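PDB 3PM7: uncharacterized protein from Enterococcus faecalis, which is of unknown function but carries the fold of the PC4 transcriptional coactivator family, whose relatives bind single-stranded DNA, and so may bind nucleic acid. Local coordinates for residues A[3-8]-A[42-47]; A[10-15]-A[46-51]; A[16-19]-A[23-26]; A[27-32]-A[37-42]. All coordinates share one frame; numbering follows the deposited sequence.

Contact 1 (A[3-8]-A[42-47]); sequences EEFSYE and REWAPD
The short N-terminal helix 3-8 meets the end of strand 38-44, in the PC4-like fold, through a T-shaped (edge-to-face) aromatic pair. Trp44 offers the edge of its six-membered ring to the face of Phe5. The two planes stand almost perpendicular, at 89°, with ring centroids 4.9 Å apart. Contact is made by the far rim of the indole: CZ3 sits over the centre of the Phe5 ring, while the neighbouring CH2 reaches CD1 of Phe5 at 3.7 Å. Both residues set CG anti to their own carbonyl carbon (chi1 -77° for Phe5, -72° for Trp44), and this sends the rings out from helix and strand to meet between them. The pair is apolar and small in area, but it does not stand alone. Selenomethionine Met51 touches both rings, and the ring of His48 makes a second edge-to-face pair with Trp44. The indole also packs on Asn28 and Ile30 of strand 24-30. Inside the helix, Ser6 OG bonds to Glu3 O at 2.7 Å. One face of the Trp44 ring is taken by the aliphatic part of Arg42, whose CD lies 3.5 Å above the plane and offset toward the rim.

Contact 2 (A[10-15]-A[46-51]); sequences LEEVAV and PDHEKM
Glu12 and His48 reach toward each other from opposite directions, and theirs are the only side chains that meet between 10-15 and 46-51. The closest approach is 3.1 Å between Glu12 OE2 and the modelled NE2 of His48, with the carboxylate and imidazole planes turned 57° apart. Glu12 covers its share with a chain extended beyond CG (chi2 -173°), which carries the carboxylate well out from the strand. The His48 ring also packs near Glu26. Glu12 itself lies against Asn28, and its backbone O bonds to a bound diethylene glycol molecule, probably from the crystallisation liquor. Classic beta bulges occur before and after Glu12: Leu10 and Glu11 both face Leu29, then Val13 and Ala14 both face Leu27. The contact thus lies at the surface, linking the strand at one margin of the sheet within this chain to the loop that follows strand 38-44, across the intervening strand 24-30.

Contact 3 (A[16-19]-A[23-26]); sequences LSEN and WRKE
Leu16 N bonds to Lys25 O at 2.7 Å, and Asn19 N to Trp23 O at 2.9 Å; these two backbone bonds hold the loop end of the antiparallel beta hairpin formed by strands 9-18 and 24-30. Between them the pairing is looser, with Lys25 N to Ser17 O at 3.3 Å. A classic beta bulge, in which Leu16 and Ser17 both face Lys25, goes with this irregularity. Asn19 adds a side-chain bond across the hairpin: OD1 accepts from Trp23 N at 3.1 Å, and Arg21 N also bonds to that oxygen. With CG set between the backbone N and the carbonyl carbon (chi1 70°), the amide folds back alongside Trp23 and points the same way, its plane 46° from the indole. Ser17 OG rests against CB of Lys25, yet both polar ends turn to the second subunit, where Glu61 takes a hydrogen bond from Ser17 OG and forms a salt bridge with Lys25 NZ. Trp23 sends its ring away from the paired strand, toward Glu43, Ala45, Pro46 and Lys50. On the face bearing Glu18 and Arg24, their aliphatic parts touch, CG of Glu18 lying 3.9 Å from CG of Arg24; Arg24 then bends back to its own strand, and its NH1 forms a salt bridge with Glu26 OE2 at 2.9 Å, though the hydrogen bond in it is bent and weak.

Contact 4 (A[27-32]-A[37-42]); sequences LNLISW and PKFDLR
Leu29 CD1 sits over the face of Phe39, 4.0 Å from the ring centroid and only 5° off its normal, a CH-pi contact in the antiparallel hairpin of strands 24-30 and 38-44. On the same face of the sheet, Leu27 packs through CB on CD1 of Leu41. Phe39 also stacks with Phe62 of helix 59-71, while Leu41 meets Leu41 of the second subunit, so this apolar layer runs into the dimer interface. The strands are joined by paired backbone bonds, Asn28 with Asp40 and Ile30 with Lys38, each in both directions. Polar chemistry belongs to the other face. There the edge of the Trp32 indole meets the Asp40 carboxylate almost at a right angle, CZ2 lying 3.6 Å from OD2, while CG2 of Ile30 covers one indole face. Arg42 grips Asp40 side-on in a salt bridge: NE reaches OD1 and NH2 reaches OD2, both at 2.7 Å and both on syn lone pairs. This fixes the carboxylate's rotation and probably steadies its negative charge. OD2 of Asp40 gains a further partner in Thr56 OG1, and a water donates to OD1 at 2.7 Å, with a weak bond to that water from Asn28 ND2, whose main partner is Glu26 OE1.

In the fold
Contacts 3 and 4 are successive hairpins of one antiparallel sheet and share strand 24-30; contact 1 ties the end of strand 38-44, and contact 2 the loop that follows it, to other elements, and the two run into each other through Trp44, His48 and Met51. Contact 4 lies nearest the chain's centre and is the largest, combining a leucine and phenylalanine layer with a buried salt bridge on the opposite face. Contact 3, at the surface, relies mainly on backbone bonds and lends its polar side chains to the second subunit. Contact 1 is purely aromatic and partly buried, whereas contact 2 is a single polar pair at the surface. Both hairpins nest inside the loop closed by contact 1.

Contact 1 (A[3-8]-A[42-47])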
loop_
_atom_site.group_PDB
_atom_site.type_symbol
_atom_site.label_atom_id
_atom_site.label_comp_id
_atom_site.label_asym_id
_atom_site.label_seq_id
_atom_site.Cartn_x
_atom_site.Cartn_y
_atom_site.Cartn_z
ATOM N N GLU A 3 -16.307 -11.565 -12.409
ATOM C CA GLU A 3 -17.059 -10.361 -12.721
ATOM C C GLU A 3 -17.397 -9.679 -11.404
ATOM O O GLU A 3 -17.884 -8.548 -11.378
ATOM C CB GLU A 3 -18.346 -10.695 -13.480
ATOM C CG GLU A 3 -18.202 -11.793 -14.525
ATOM C CD GLU A 3 -18.407 -13.185 -13.946
ATOM O OE1 GLU A 3 -18.992 -13.300 -12.845
ATOM O OE2 GLU A 3 -17.983 -14.166 -14.595
ATOM N N GLU A 4 -17.141 -10.384 -10.307
ATOM C CA GLU A 4 -17.370 -9.836 -8.981
ATOM C C GLU A 4 -16.304 -8.796 -8.678
ATOM O O GLU A 4 -16.597 -7.711 -8.173
ATOM C CB GLU A 4 -17.360 -10.944 -7.933
ATOM C CG GLU A 4 -18.114 -10.585 -6.675
ATOM C CD GLU A 4 -18.324 -11.776 -5.764
ATOM O OE1 GLU A 4 -18.308 -12.926 -6.265
ATOM O OE2 GLU A 4 -18.499 -11.561 -4.547
ATOM N N PHE A 5 -15.061 -9.116 -9.001
ATOM C CA PHE A 5 -13.992 -8.141 -8.872
ATOM C C PHE A 5 -14.265 -6.908 -9.748
ATOM O O PHE A 5 -14.053 -5.775 -9.319
ATOM C CB PHE A 5 -12.642 -8.782 -9.204
ATOM C CG PHE A 5 -12.087 -9.649 -8.098
ATOM C CD1 PHE A 5 -12.160 -9.244 -6.770
ATOM C CD2 PHE A 5 -11.515 -10.880 -8.384
ATOM C CE1 PHE A 5 -11.644 -10.021 -5.768
ATOM C CE2 PHE A 5 -10.991 -11.672 -7.389
ATOM C CZ PHE A 5 -11.050 -11.245 -6.065
ATOM N N SER A 6 -14.768 -7.118 -10.959
ATOM C CA SER A 6 -14.981 -6.002 -11.882
ATOM C C SER A 6 -16.002 -5.011 -11.335
ATOM O O SER A 6 -15.919 -3.813 -11.588
ATOM C CB SER A 6 -15.426 -6.503 -13.259
ATOM O OG SER A 6 -16.782 -6.920 -13.232
ATOM N N TYR A 7 -16.969 -5.517 -10.582
ATOM C CA TYR A 7 -17.948 -4.660 -9.935
ATOM C C TYR A 7 -17.346 -3.921 -8.726
ATOM O O TYR A 7 -17.675 -2.759 -8.445
ATOM C CB TYR A 7 -19.148 -5.502 -9.501
ATOM C CG TYR A 7 -20.266 -4.695 -8.878
ATOM C CD1 TYR A 7 -20.471 -4.704 -7.496
ATOM C CD2 TYR A 7 -21.119 -3.918 -9.670
ATOM C CE1 TYR A 7 -21.496 -3.966 -6.920
ATOM C CE2 TYR A 7 -22.143 -3.177 -9.105
ATOM C CZ TYR A 7 -22.327 -3.208 -7.729
ATOM O OH TYR A 7 -23.332 -2.465 -7.158
ATOM N N GLU A 8 -16.471 -4.600 -7.997
ATOM C CA GLU A 8 -15.907 -4.038 -6.771
ATOM C C GLU A 8 -14.796 -3.017 -7.049
ATOM O O GLU A 8 -14.625 -2.055 -6.296
ATOM C CB GLU A 8 -15.413 -5.169 -5.862
ATOM C CG GLU A 8 -16.552 -6.102 -5.429
ATOM C CD GLU A 8 -16.067 -7.292 -4.622
ATOM O OE1 GLU A 8 -16.679 -7.577 -3.577
ATOM O OE2 GLU A 8 -15.078 -7.939 -5.026
ATOM N N ARG A 42 -2.252 -3.815 -3.705
ATOM C CA ARG A 42 -2.278 -5.262 -3.656
ATOM C C ARG A 42 -1.830 -5.857 -4.986
ATOM O O ARG A 42 -1.912 -5.203 -6.021
ATOM C CB ARG A 42 -3.735 -5.650 -3.341
ATOM C CG ARG A 42 -4.142 -7.091 -3.494
ATOM C CD ARG A 42 -5.664 -7.225 -3.219
ATOM N NE ARG A 42 -6.074 -6.386 -2.093
ATOM C CZ ARG A 42 -6.004 -6.743 -0.809
ATOM N NH1 ARG A 42 -5.548 -7.949 -0.466
ATOM N NH2 ARG A 42 -6.401 -5.893 0.142
ATOM N N GLU A 43 -1.387 -7.108 -4.963
ATOM C CA GLU A 43 -1.022 -7.829 -6.181
ATOM C C GLU A 43 -2.274 -8.482 -6.799
ATOM O O GLU A 43 -3.089 -9.055 -6.084
ATOM C CB GLU A 43 0.024 -8.900 -5.852
ATOM C CG GLU A 43 0.859 -9.377 -7.059
ATOM C CD GLU A 43 1.968 -8.413 -7.441
ATOM O OE1 GLU A 43 2.376 -7.601 -6.588
ATOM O OE2 GLU A 43 2.433 -8.461 -8.601
ATOM N N TRP A 44 -2.420 -8.381 -8.124
ATOM C CA TRP A 44 -3.576 -8.933 -8.830
ATOM C C TRP A 44 -3.144 -9.759 -10.032
ATOM O O TRP A 44 -2.244 -9.349 -10.779
ATOM C CB TRP A 44 -4.438 -7.799 -9.358
ATOM C CG TRP A 44 -5.198 -7.065 -8.317
ATOM C CD1 TRP A 44 -4.797 -5.947 -7.640
ATOM C CD2 TRP A 44 -6.514 -7.389 -7.831
ATOM N NE1 TRP A 44 -5.791 -5.549 -6.759
ATOM C CE2 TRP A 44 -6.846 -6.428 -6.857
ATOM C CE3 TRP A 44 -7.433 -8.397 -8.128
ATOM C CZ2 TRP A 44 -8.055 -6.447 -6.180
ATOM C CZ3 TRP A 44 -8.655 -8.413 -7.445
ATOM C CH2 TRP A 44 -8.949 -7.440 -6.492
ATOM N N ALA A 45 -3.805 -10.893 -10.244
ATOM C CA ALA A 45 -3.558 -11.711 -11.428
ATOM C C ALA A 45 -3.883 -10.915 -12.689
ATOM O O ALA A 45 -4.561 -9.891 -12.611
ATOM C CB ALA A 45 -4.377 -13.005 -11.366
ATOM N N PRO A 46 -3.405 -11.387 -13.859
ATOM C CA PRO A 46 -3.557 -10.700 -15.154
ATOM C C PRO A 46 -4.904 -9.989 -15.396
ATOM O O PRO A 46 -4.928 -8.767 -15.597
ATOM C CB PRO A 46 -3.351 -11.833 -16.164
ATOM C CG PRO A 46 -2.365 -12.724 -15.488
ATOM C CD PRO A 46 -2.668 -12.659 -14.008
ATOM N N ASP A 47 -6.008 -10.721 -15.401
ATOM C CA ASP A 47 -7.299 -10.076 -15.657
ATOM C C ASP A 47 -8.119 -9.924 -14.368
ATOM O O ASP A 47 -9.353 -10.063 -14.368
ATOM C CB ASP A 47 -8.096 -10.834 -16.726
ATOM C CG ASP A 47 -9.139 -9.949 -17.417
ATOM O OD1 ASP A 47 -8.852 -8.749 -17.638
ATOM O OD2 ASP A 47 -10.242 -10.450 -17.743
#

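Contact 2 (A[10-15]-A[46-51])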
loop_
_atom_site.group_PDB
_atom_site.type_symbol
_atom_site.label_atom_id
_atom_site.label_comp_id
_atom_site.label_asym_id
_atom_site.label_seq_id
_atom_site.Cartn_x
_atom_site.Cartn_y
_atom_site.Cartn_z
ATOM N N LEU A 10 -13.626 0.111 -8.487
ATOM C CA LEU A 10 -14.331 1.284 -8.978
ATOM C C LEU A 10 -13.446 2.061 -9.932
ATOM O O LEU A 10 -13.918 2.593 -10.931
ATOM C CB LEU A 10 -14.785 2.179 -7.828
ATOM C CG LEU A 10 -15.562 1.439 -6.723
ATOM C CD1 LEU A 10 -15.962 2.390 -5.609
ATOM C CD2 LEU A 10 -16.779 0.752 -7.295
ATOM N N GLU A 11 -12.160 2.120 -9.615
ATOM C CA GLU A 11 -11.207 2.859 -10.424
ATOM C C GLU A 11 -9.853 2.174 -10.343
ATOM O O GLU A 11 -9.376 1.858 -9.255
ATOM C CB GLU A 11 -11.096 4.301 -9.927
ATOM C CG GLU A 11 -10.346 5.232 -10.862
ATOM C CD GLU A 11 -10.168 6.624 -10.284
ATOM O OE1 GLU A 11 -10.343 6.798 -9.057
ATOM O OE2 GLU A 11 -9.849 7.553 -11.055
ATOM N N GLU A 12 -9.229 1.931 -11.487
ATOM C CA GLU A 12 -7.844 1.463 -11.463
ATOM C C GLU A 12 -6.983 2.693 -11.493
ATOM O O GLU A 12 -6.912 3.377 -12.510
ATOM C CB GLU A 12 -7.545 0.514 -12.629
ATOM C CG GLU A 12 -8.598 -0.591 -12.720
ATOM C CD GLU A 12 -8.292 -1.670 -13.744
ATOM O OE1 GLU A 12 -7.310 -1.533 -14.511
ATOM O OE2 GLU A 12 -9.049 -2.668 -13.769
ATOM N N VAL A 13 -6.333 2.980 -10.368
ATOM C CA VAL A 13 -5.612 4.227 -10.207
ATOM C C VAL A 13 -4.128 4.176 -10.652
ATOM O O VAL A 13 -3.609 5.149 -11.191
ATOM C CB VAL A 13 -5.670 4.693 -8.744
ATOM C CG1 VAL A 13 -4.954 6.010 -8.622
ATOM C CG2 VAL A 13 -7.117 4.853 -8.305
ATOM N N ALA A 14 -3.445 3.063 -10.400
ATOM C CA ALA A 14 -2.029 2.944 -10.750
ATOM C C ALA A 14 -1.596 1.490 -10.843
ATOM O O ALA A 14 -2.053 0.645 -10.065
ATOM C CB ALA A 14 -1.159 3.680 -9.724
ATOM N N VAL A 15 -0.708 1.208 -11.795
ATOM C CA VAL A 15 -0.050 -0.088 -11.881
ATOM C C VAL A 15 1.396 0.164 -11.495
ATOM O O VAL A 15 2.102 0.889 -12.198
ATOM C CB VAL A 15 -0.093 -0.669 -13.315
ATOM C CG1 VAL A 15 0.717 -1.959 -13.400
ATOM C CG2 VAL A 15 -1.534 -0.906 -13.756
ATOM N N PRO A 46 -3.405 -11.387 -13.859
ATOM C CA PRO A 46 -3.557 -10.700 -15.154
ATOM C C PRO A 46 -4.904 -9.989 -15.396
ATOM O O PRO A 46 -4.928 -8.767 -15.597
ATOM C CB PRO A 46 -3.351 -11.833 -16.164
ATOM C CG PRO A 46 -2.365 -12.724 -15.488
ATOM C CD PRO A 46 -2.668 -12.659 -14.008
ATOM N N ASP A 47 -6.008 -10.721 -15.401
ATOM C CA ASP A 47 -7.299 -10.076 -15.657
ATOM C C ASP A 47 -8.119 -9.924 -14.368
ATOM O O ASP A 47 -9.353 -10.063 -14.368
ATOM C CB ASP A 47 -8.096 -10.834 -16.726
ATOM C CG ASP A 47 -9.139 -9.949 -17.417
ATOM O OD1 ASP A 47 -8.852 -8.749 -17.638
ATOM O OD2 ASP A 47 -10.242 -10.450 -17.743
ATOM N N HIS A 48 -7.416 -9.628 -13.278
ATOM C CA HIS A 48 -8.031 -9.490 -11.967
ATOM C C HIS A 48 -8.848 -10.720 -11.604
ATOM O O HIS A 48 -9.868 -10.604 -10.933
ATOM C CB HIS A 48 -8.944 -8.254 -11.921
ATOM C CG HIS A 48 -8.238 -6.974 -12.232
ATOM N ND1 HIS A 48 -7.493 -6.293 -11.296
ATOM C CD2 HIS A 48 -8.135 -6.267 -13.383
ATOM C CE1 HIS A 48 -6.967 -5.214 -11.851
ATOM N NE2 HIS A 48 -7.346 -5.173 -13.118
ATOM N N GLU A 49 -8.408 -11.892 -12.034
ATOM C CA GLU A 49 -9.188 -13.103 -11.793
ATOM C C GLU A 49 -8.992 -13.588 -10.359
ATOM O O GLU A 49 -9.716 -14.448 -9.875
ATOM C CB GLU A 49 -8.774 -14.207 -12.774
ATOM C CG GLU A 49 -7.362 -14.734 -12.540
ATOM C CD GLU A 49 -6.845 -15.583 -13.695
ATOM O OE1 GLU A 49 -5.605 -15.656 -13.879
ATOM O OE2 GLU A 49 -7.679 -16.179 -14.416
ATOM N N LYS A 50 -7.991 -13.035 -9.687
ATOM C CA LYS A 50 -7.610 -13.494 -8.366
ATOM C C LYS A 50 -6.718 -12.445 -7.743
ATOM O O LYS A 50 -5.942 -11.781 -8.450
ATOM C CB LYS A 50 -6.876 -14.829 -8.475
ATOM C CG LYS A 50 -6.394 -15.411 -7.164
ATOM C CD LYS A 50 -5.832 -16.811 -7.367
ATOM C CE LYS A 50 -5.263 -17.377 -6.076
ATOM N NZ LYS A 50 -4.302 -16.428 -5.436
HETATM N N MSE A 51 -6.819 -12.296 -6.424
HETATM C CA MSE A 51 -6.041 -11.286 -5.717
HETATM C C MSE A 51 -4.973 -11.921 -4.834
HETATM O O MSE A 51 -5.072 -13.073 -4.440
HETATM C CB MSE A 51 -6.959 -10.384 -4.879
HETATM C CG MSE A 51 -7.328 -10.957 -3.523
HETATM SE SE MSE A 51 -8.344 -9.735 -2.353
HETATM C CE MSE A 51 -10.116 -9.987 -3.113
#

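Contact 3 (A[16-19]-A[23-26])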
loop_
_atom_site.group_PDB
_atom_site.type_symbol
_atom_site.label_atom_id
_atom_site.label_comp_id
_atom_site.label_asym_id
_atom_site.label_seq_id
_atom_site.Cartn_x
_atom_site.Cartn_y
_atom_site.Cartn_z
ATOM N N LEU A 16 1.822 -0.421 -10.376
ATOM C CA LEU A 16 3.148 -0.153 -9.795
ATOM C C LEU A 16 4.239 -1.077 -10.336
ATOM O O LEU A 16 5.413 -0.708 -10.372
ATOM C CB LEU A 16 3.094 -0.286 -8.259
ATOM C CG LEU A 16 2.013 0.526 -7.537
ATOM C CD1 LEU A 16 2.219 0.465 -6.018
ATOM C CD2 LEU A 16 2.044 1.976 -8.029
ATOM N N SER A 17 3.864 -2.294 -10.719
ATOM C CA SER A 17 4.844 -3.240 -11.233
ATOM C C SER A 17 4.122 -4.373 -11.928
ATOM O O SER A 17 2.900 -4.493 -11.833
ATOM C CB SER A 17 5.711 -3.799 -10.092
ATOM O OG SER A 17 4.982 -4.725 -9.289
ATOM N N GLU A 18 4.872 -5.203 -12.645
ATOM C CA GLU A 18 4.283 -6.400 -13.231
ATOM C C GLU A 18 5.338 -7.492 -13.250
ATOM O O GLU A 18 6.485 -7.228 -13.572
ATOM C CB GLU A 18 3.791 -6.106 -14.650
ATOM C CG GLU A 18 3.214 -7.319 -15.362
ATOM C CD GLU A 18 2.673 -6.985 -16.750
ATOM O OE1 GLU A 18 3.291 -6.167 -17.453
ATOM O OE2 GLU A 18 1.633 -7.551 -17.135
ATOM N N ASN A 19 4.970 -8.722 -12.922
ATOM C CA ASN A 19 5.991 -9.773 -12.923
ATOM C C ASN A 19 5.854 -10.688 -14.133
ATOM O O ASN A 19 5.006 -10.469 -15.004
ATOM C CB ASN A 19 5.982 -10.562 -11.605
ATOM C CG ASN A 19 4.754 -11.443 -11.448
ATOM O OD1 ASN A 19 4.068 -11.771 -12.420
ATOM N ND2 ASN A 19 4.487 -11.860 -10.215
ATOM N N TRP A 23 1.204 -10.879 -13.114
ATOM C CA TRP A 23 0.557 -10.309 -11.936
ATOM C C TRP A 23 1.068 -8.889 -11.775
ATOM O O TRP A 23 2.221 -8.603 -12.097
ATOM C CB TRP A 23 0.880 -11.124 -10.681
ATOM C CG TRP A 23 0.103 -12.412 -10.559
ATOM C CD1 TRP A 23 0.126 -13.468 -11.420
ATOM C CD2 TRP A 23 -0.785 -12.782 -9.495
ATOM N NE1 TRP A 23 -0.701 -14.465 -10.970
ATOM C CE2 TRP A 23 -1.269 -14.072 -9.787
ATOM C CE3 TRP A 23 -1.226 -12.142 -8.331
ATOM C CZ2 TRP A 23 -2.181 -14.739 -8.954
ATOM C CZ3 TRP A 23 -2.131 -12.806 -7.502
ATOM C CH2 TRP A 23 -2.594 -14.090 -7.820
ATOM N N ARG A 24 0.223 -7.996 -11.270
ATOM C CA ARG A 24 0.613 -6.598 -11.102
ATOM C C ARG A 24 0.331 -6.129 -9.685
ATOM O O ARG A 24 -0.700 -6.473 -9.112
ATOM C CB ARG A 24 -0.196 -5.709 -12.057
ATOM C CG ARG A 24 0.006 -5.986 -13.547
ATOM C CD ARG A 24 -1.341 -5.891 -14.254
ATOM N NE ARG A 24 -1.464 -4.718 -15.108
ATOM C CZ ARG A 24 -2.582 -4.004 -15.250
ATOM N NH1 ARG A 24 -3.682 -4.320 -14.572
ATOM N NH2 ARG A 24 -2.593 -2.959 -16.064
ATOM N N LYS A 25 1.211 -5.299 -9.138
ATOM C CA LYS A 25 0.908 -4.613 -7.888
ATOM C C LYS A 25 0.192 -3.327 -8.243
ATOM O O LYS A 25 0.687 -2.551 -9.070
ATOM C CB LYS A 25 2.183 -4.329 -7.081
ATOM C CG LYS A 25 1.877 -4.024 -5.615
ATOM C CD LYS A 25 3.134 -4.001 -4.724
ATOM C CE LYS A 25 3.712 -5.392 -4.461
ATOM N NZ LYS A 25 5.135 -5.278 -3.929
ATOM N N GLU A 26 -0.988 -3.107 -7.661
ATOM C CA GLU A 26 -1.874 -2.052 -8.157
ATOM C C GLU A 26 -2.403 -1.173 -7.048
ATOM O O GLU A 26 -2.703 -1.659 -5.983
ATOM C CB GLU A 26 -3.091 -2.677 -8.868
ATOM C CG GLU A 26 -2.818 -3.312 -10.228
ATOM C CD GLU A 26 -4.053 -3.992 -10.820
ATOM O OE1 GLU A 26 -5.206 -3.653 -10.423
ATOM O OE2 GLU A 26 -3.869 -4.873 -11.693
#

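Contact 4 (A[27-32]-A[37-42])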
loop_
_atom_site.group_PDB
_atom_site.type_symbol
_atom_site.label_atom_id
_atom_site.label_comp_id
_atom_site.label_asym_id
_atom_site.label_seq_id
_atom_site.Cartn_x
_atom_site.Cartn_y
_atom_site.Cartn_z
ATOM N N LEU A 27 -2.545 0.121 -7.306
ATOM C CA LEU A 27 -3.376 0.954 -6.451
ATOM C C LEU A 27 -4.733 1.070 -7.127
ATOM O O LEU A 27 -4.834 1.621 -8.234
ATOM C CB LEU A 27 -2.783 2.354 -6.305
ATOM C CG LEU A 27 -3.638 3.269 -5.417
ATOM C CD1 LEU A 27 -3.516 2.792 -3.959
ATOM C CD2 LEU A 27 -3.183 4.719 -5.531
ATOM N N ASN A 28 -5.776 0.548 -6.487
ATOM C CA ASN A 28 -7.158 0.679 -6.990
ATOM C C ASN A 28 -8.073 1.289 -5.953
ATOM O O ASN A 28 -7.799 1.185 -4.759
ATOM C CB ASN A 28 -7.740 -0.694 -7.348
ATOM C CG ASN A 28 -7.022 -1.332 -8.526
ATOM O OD1 ASN A 28 -6.783 -0.677 -9.533
ATOM N ND2 ASN A 28 -6.669 -2.605 -8.399
ATOM N N LEU A 29 -9.169 1.907 -6.404
ATOM C CA LEU A 29 -10.238 2.314 -5.489
ATOM C C LEU A 29 -11.309 1.233 -5.515
ATOM O O LEU A 29 -11.816 0.872 -6.572
ATOM C CB LEU A 29 -10.837 3.672 -5.876
ATOM C CG LEU A 29 -11.987 4.133 -4.968
ATOM C CD1 LEU A 29 -11.411 4.538 -3.623
ATOM C CD2 LEU A 29 -12.764 5.307 -5.575
ATOM N N ILE A 30 -11.639 0.694 -4.352
ATOM C CA ILE A 30 -12.436 -0.517 -4.303
ATOM C C ILE A 30 -13.539 -0.423 -3.263
ATOM O O ILE A 30 -13.326 0.126 -2.166
ATOM C CB ILE A 30 -11.552 -1.726 -3.955
ATOM C CG1 ILE A 30 -10.503 -1.919 -5.045
ATOM C CG2 ILE A 30 -12.386 -2.998 -3.832
ATOM C CD1 ILE A 30 -9.875 -3.263 -5.016
ATOM N N SER A 31 -14.713 -0.936 -3.621
ATOM C CA SER A 31 -15.782 -1.134 -2.667
ATOM C C SER A 31 -15.889 -2.645 -2.457
ATOM O O SER A 31 -16.347 -3.350 -3.347
ATOM C CB SER A 31 -17.110 -0.585 -3.214
ATOM O OG SER A 31 -18.172 -0.712 -2.258
ATOM N N TRP A 32 -15.431 -3.156 -1.311
ATOM C CA TRP A 32 -15.657 -4.579 -0.993
ATOM C C TRP A 32 -17.109 -4.792 -0.582
ATOM O O TRP A 32 -17.565 -4.225 0.413
ATOM C CB TRP A 32 -14.726 -5.071 0.146
ATOM C CG TRP A 32 -13.241 -4.906 -0.144
ATOM C CD1 TRP A 32 -12.348 -4.140 0.556
ATOM C CD2 TRP A 32 -12.490 -5.533 -1.196
ATOM N NE1 TRP A 32 -11.098 -4.251 -0.002
ATOM C CE2 TRP A 32 -11.159 -5.100 -1.073
ATOM C CE3 TRP A 32 -12.815 -6.422 -2.226
ATOM C CZ2 TRP A 32 -10.153 -5.523 -1.943
ATOM C CZ3 TRP A 32 -11.816 -6.846 -3.078
ATOM C CH2 TRP A 32 -10.500 -6.401 -2.932
ATOM N N PRO A 37 -16.058 2.932 -0.217
ATOM C CA PRO A 37 -14.876 2.729 -1.053
ATOM C C PRO A 37 -13.597 3.081 -0.337
ATOM O O PRO A 37 -13.553 4.031 0.443
ATOM C CB PRO A 37 -15.100 3.699 -2.238
ATOM C CG PRO A 37 -16.599 3.912 -2.281
ATOM C CD PRO A 37 -17.001 3.905 -0.809
ATOM N N LYS A 38 -12.548 2.320 -0.623
ATOM C CA LYS A 38 -11.249 2.567 -0.031
ATOM C C LYS A 38 -10.133 2.310 -1.045
ATOM O O LYS A 38 -10.263 1.470 -1.927
ATOM C CB LYS A 38 -11.064 1.675 1.196
ATOM C CG LYS A 38 -11.867 2.131 2.420
ATOM C CD LYS A 38 -11.696 1.218 3.642
ATOM C CE LYS A 38 -12.716 1.578 4.729
ATOM N NZ LYS A 38 -12.585 0.748 5.984
ATOM N N PHE A 39 -9.028 3.028 -0.915
ATOM C CA PHE A 39 -7.856 2.714 -1.707
ATOM C C PHE A 39 -7.241 1.403 -1.240
ATOM O O PHE A 39 -7.206 1.115 -0.051
ATOM C CB PHE A 39 -6.854 3.860 -1.640
ATOM C CG PHE A 39 -7.323 5.085 -2.366
ATOM C CD1 PHE A 39 -7.845 6.166 -1.672
ATOM C CD2 PHE A 39 -7.274 5.137 -3.749
ATOM C CE1 PHE A 39 -8.287 7.293 -2.348
ATOM C CE2 PHE A 39 -7.734 6.253 -4.440
ATOM C CZ PHE A 39 -8.228 7.337 -3.742
ATOM N N ASP A 40 -6.759 0.617 -2.195
ATOM C CA ASP A 40 -6.348 -0.755 -1.959
ATOM C C ASP A 40 -5.063 -0.981 -2.753
ATOM O O ASP A 40 -4.996 -0.688 -3.957
ATOM C CB ASP A 40 -7.455 -1.724 -2.419
ATOM C CG ASP A 40 -7.151 -3.180 -2.079
ATOM O OD1 ASP A 40 -6.740 -3.957 -2.966
ATOM O OD2 ASP A 40 -7.323 -3.558 -0.915
ATOM N N LEU A 41 -4.038 -1.483 -2.077
ATOM C CA LEU A 41 -2.716 -1.655 -2.688
ATOM C C LEU A 41 -2.365 -3.128 -2.577
ATOM O O LEU A 41 -2.220 -3.648 -1.481
ATOM C CB LEU A 41 -1.688 -0.828 -1.918
ATOM C CG LEU A 41 -0.323 -0.589 -2.556
ATOM C CD1 LEU A 41 -0.496 0.115 -3.873
ATOM C CD2 LEU A 41 0.556 0.237 -1.624
ATOM N N ARG A 42 -2.252 -3.815 -3.705
ATOM C CA ARG A 42 -2.278 -5.262 -3.656
ATOM C C ARG A 42 -1.830 -5.857 -4.986
ATOM O O ARG A 42 -1.912 -5.203 -6.021
ATOM C CB ARG A 42 -3.735 -5.650 -3.341
ATOM C CG ARG A 42 -4.142 -7.091 -3.494
ATOM C CD ARG A 42 -5.664 -7.225 -3.219
ATOM N NE ARG A 42 -6.074 -6.386 -2.093
ATOM C CZ ARG A 42 -6.004 -6.743 -0.809
ATOM N NH1 ARG A 42 -5.548 -7.949 -0.466
ATOM N NH2 ARG A 42 -6.401 -5.893 0.142
HETATM O O HOH W 1 -5.840 -3.157 -5.397
#